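Local structure of 11R-lipoxygenase (Gersemia fruticosa, 3VF1) at residues 415-418 and 419-423. The protein probably adds molecular oxygen to polyunsaturated fatty acids as a calcium-dependent lipoxygenase with one non-heme iron. Numbering follows the deposited sequence.
Sequences HPVW and KLLYP
W418 lays the six-membered part of its indole alongside the phenol ring of Y422, one helical turn on, CZ2 of W418 lying 3.8 Å from CD1 of Y422. The ring planes meet obliquely, at 38°, with centroids 5.7 Å apart. Both side chains run the same way from the helix, each having CG anti to its own backbone N (chi1 162° for W418, -176° for Y422), which, with the i to i+4 spacing putting both residues on one flank of the helix, brings the rings together. A tyrosine suits this partly exposed position, its ring packing against W418. W408 packs edge-to-face with the indole, so a leucine in place of W418 would probably leave both W408 and the Y422 ring without their flat neighbour and let the tyrosine turn more freely. On another flank V417 and L421 lie side by side, CG1 of V417 3.9 Å from CD1 of L421; these compact aliphatic groups suit a surface buried against helix 525-538, where they touch I527 and W530.

These residues form most of helix 416-425, from its first turn on, within the lipoxygenase domain, and H415 is its N-cap. The imidazole accepts the V417 N-H at ND1, 3.1 Å from N, with the donor close to the ring plane; NE2 bonds to D524, which fixes the ring's rotation at both nitrogens. P416 suits the first helical position, where a missing N-H costs nothing. The i to i+4 ladder then starts with K419 N to H415 O and continues with L420 N to P416 O (2.9 Å), L421 N to V417 O, and a weak, bent bond from Y422 N to W418 O. K419 suits its place because its long aliphatic chain can pass the H415 carbonyl, CG 3.5 Å from O, and bend only at its end, where charged NZ donates to the L649 carbonyl.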
loop_
_atom_site.group_PDB
_atom_site.type_symbol
_atom_site.label_atom_id
_atom_site.label_comp_id
_atom_site.label_asym_id
_atom_site.label_seq_id
_atom_site.Cartn_x
_atom_site.Cartn_y
_atom_site.Cartn_z
ATOM N N HIS A 415 -20.919 -12.334 0.040
ATOM C CA HIS A 415 -20.601 -12.026 -1.351
ATOM C C HIS A 415 -19.165 -12.450 -1.680
ATOM O O HIS A 415 -18.248 -12.201 -0.896
ATOM C CB HIS A 415 -20.772 -10.526 -1.590
ATOM C CG HIS A 415 -20.883 -10.148 -3.035
ATOM N ND1 HIS A 415 -19.909 -10.451 -3.961
ATOM C CD2 HIS A 415 -21.847 -9.478 -3.709
ATOM C CE1 HIS A 415 -20.272 -9.992 -5.145
ATOM N NE2 HIS A 415 -21.443 -9.396 -5.020
ATOM N N PRO A 416 -18.965 -13.095 -2.841
ATOM C CA PRO A 416 -17.639 -13.602 -3.225
ATOM C C PRO A 416 -16.567 -12.517 -3.354
ATOM O O PRO A 416 -15.412 -12.762 -3.019
ATOM C CB PRO A 416 -17.893 -14.268 -4.584
ATOM C CG PRO A 416 -19.171 -13.680 -5.076
ATOM C CD PRO A 416 -19.984 -13.425 -3.851
ATOM N N VAL A 417 -16.949 -11.340 -3.843
ATOM C CA VAL A 417 -16.014 -10.229 -3.993
ATOM C C VAL A 417 -15.559 -9.698 -2.635
ATOM O O VAL A 417 -14.403 -9.312 -2.474
ATOM C CB VAL A 417 -16.633 -9.082 -4.813
ATOM C CG1 VAL A 417 -15.748 -7.844 -4.763
ATOM C CG2 VAL A 417 -16.857 -9.524 -6.248
ATOM N N TRP A 418 -16.467 -9.678 -1.665
ATOM C CA TRP A 418 -16.105 -9.287 -0.307
ATOM C C TRP A 418 -15.025 -10.216 0.233
ATOM O O TRP A 418 -14.064 -9.773 0.861
ATOM C CB TRP A 418 -17.320 -9.326 0.620
ATOM C CG TRP A 418 -16.935 -9.363 2.068
ATOM C CD1 TRP A 418 -16.645 -10.472 2.809
ATOM C CD2 TRP A 418 -16.784 -8.243 2.948
ATOM N NE1 TRP A 418 -16.328 -10.113 4.096
ATOM C CE2 TRP A 418 -16.405 -8.750 4.208
ATOM C CE3 TRP A 418 -16.934 -6.862 2.794
ATOM C CZ2 TRP A 418 -16.177 -7.924 5.305
ATOM C CZ3 TRP A 418 -16.706 -6.045 3.886
ATOM C CH2 TRP A 418 -16.333 -6.579 5.125
ATOM N N LYS A 419 -15.194 -11.512 -0.010
ATOM C CA LYS A 419 -14.234 -12.512 0.440
ATOM C C LYS A 419 -12.908 -12.338 -0.286
ATOM O O LYS A 419 -11.838 -12.511 0.297
ATOM C CB LYS A 419 -14.772 -13.921 0.185
ATOM C CG LYS A 419 -16.036 -14.264 0.955
ATOM C CD LYS A 419 -16.506 -15.670 0.617
ATOM C CE LYS A 419 -17.776 -16.040 1.367
ATOM N NZ LYS A 419 -17.559 -16.149 2.836
ATOM N N LEU A 420 -12.990 -11.998 -1.568
ATOM C CA LEU A 420 -11.804 -11.830 -2.396
ATOM C C LEU A 420 -10.930 -10.684 -1.896
ATOM O O LEU A 420 -9.720 -10.838 -1.735
ATOM C CB LEU A 420 -12.211 -11.564 -3.846
ATOM C CG LEU A 420 -11.059 -11.364 -4.834
ATOM C CD1 LEU A 420 -10.259 -12.650 -5.000
ATOM C CD2 LEU A 420 -11.579 -10.874 -6.174
ATOM N N LEU A 421 -11.553 -9.536 -1.648
ATOM C CA LEU A 421 -10.823 -8.320 -1.315
ATOM C C LEU A 421 -10.437 -8.230 0.157
ATOM O O LEU A 421 -9.503 -7.512 0.511
ATOM C CB LEU A 421 -11.660 -7.093 -1.681
ATOM C CG LEU A 421 -11.980 -6.905 -3.164
ATOM C CD1 LEU A 421 -12.808 -5.647 -3.372
ATOM C CD2 LEU A 421 -10.701 -6.852 -3.982
ATOM N N TYR A 422 -11.148 -8.954 1.014
ATOM C CA TYR A 422 -10.985 -8.787 2.456
ATOM C C TYR A 422 -9.525 -8.823 2.910
ATOM O O TYR A 422 -9.069 -7.911 3.599
ATOM C CB TYR A 422 -11.793 -9.829 3.230
ATOM C CG TYR A 422 -11.718 -9.623 4.724
ATOM C CD1 TYR A 422 -12.492 -8.654 5.345
ATOM C CD2 TYR A 422 -10.863 -10.382 5.512
ATOM C CE1 TYR A 422 -12.424 -8.451 6.706
ATOM C CE2 TYR A 422 -10.789 -10.186 6.878
ATOM C CZ TYR A 422 -11.573 -9.219 7.469
ATOM O OH TYR A 422 -11.505 -9.017 8.827
ATOM N N PRO A 423 -8.783 -9.874 2.529
ATOM C CA PRO A 423 -7.397 -9.974 3.002
ATOM C C PRO A 423 -6.488 -8.880 2.442
ATOM O O PRO A 423 -5.426 -8.622 3.011
ATOM C CB PRO A 423 -6.949 -11.350 2.498
ATOM C CG PRO A 423 -7.842 -11.648 1.347
ATOM C CD PRO A 423 -9.158 -11.009 1.666
#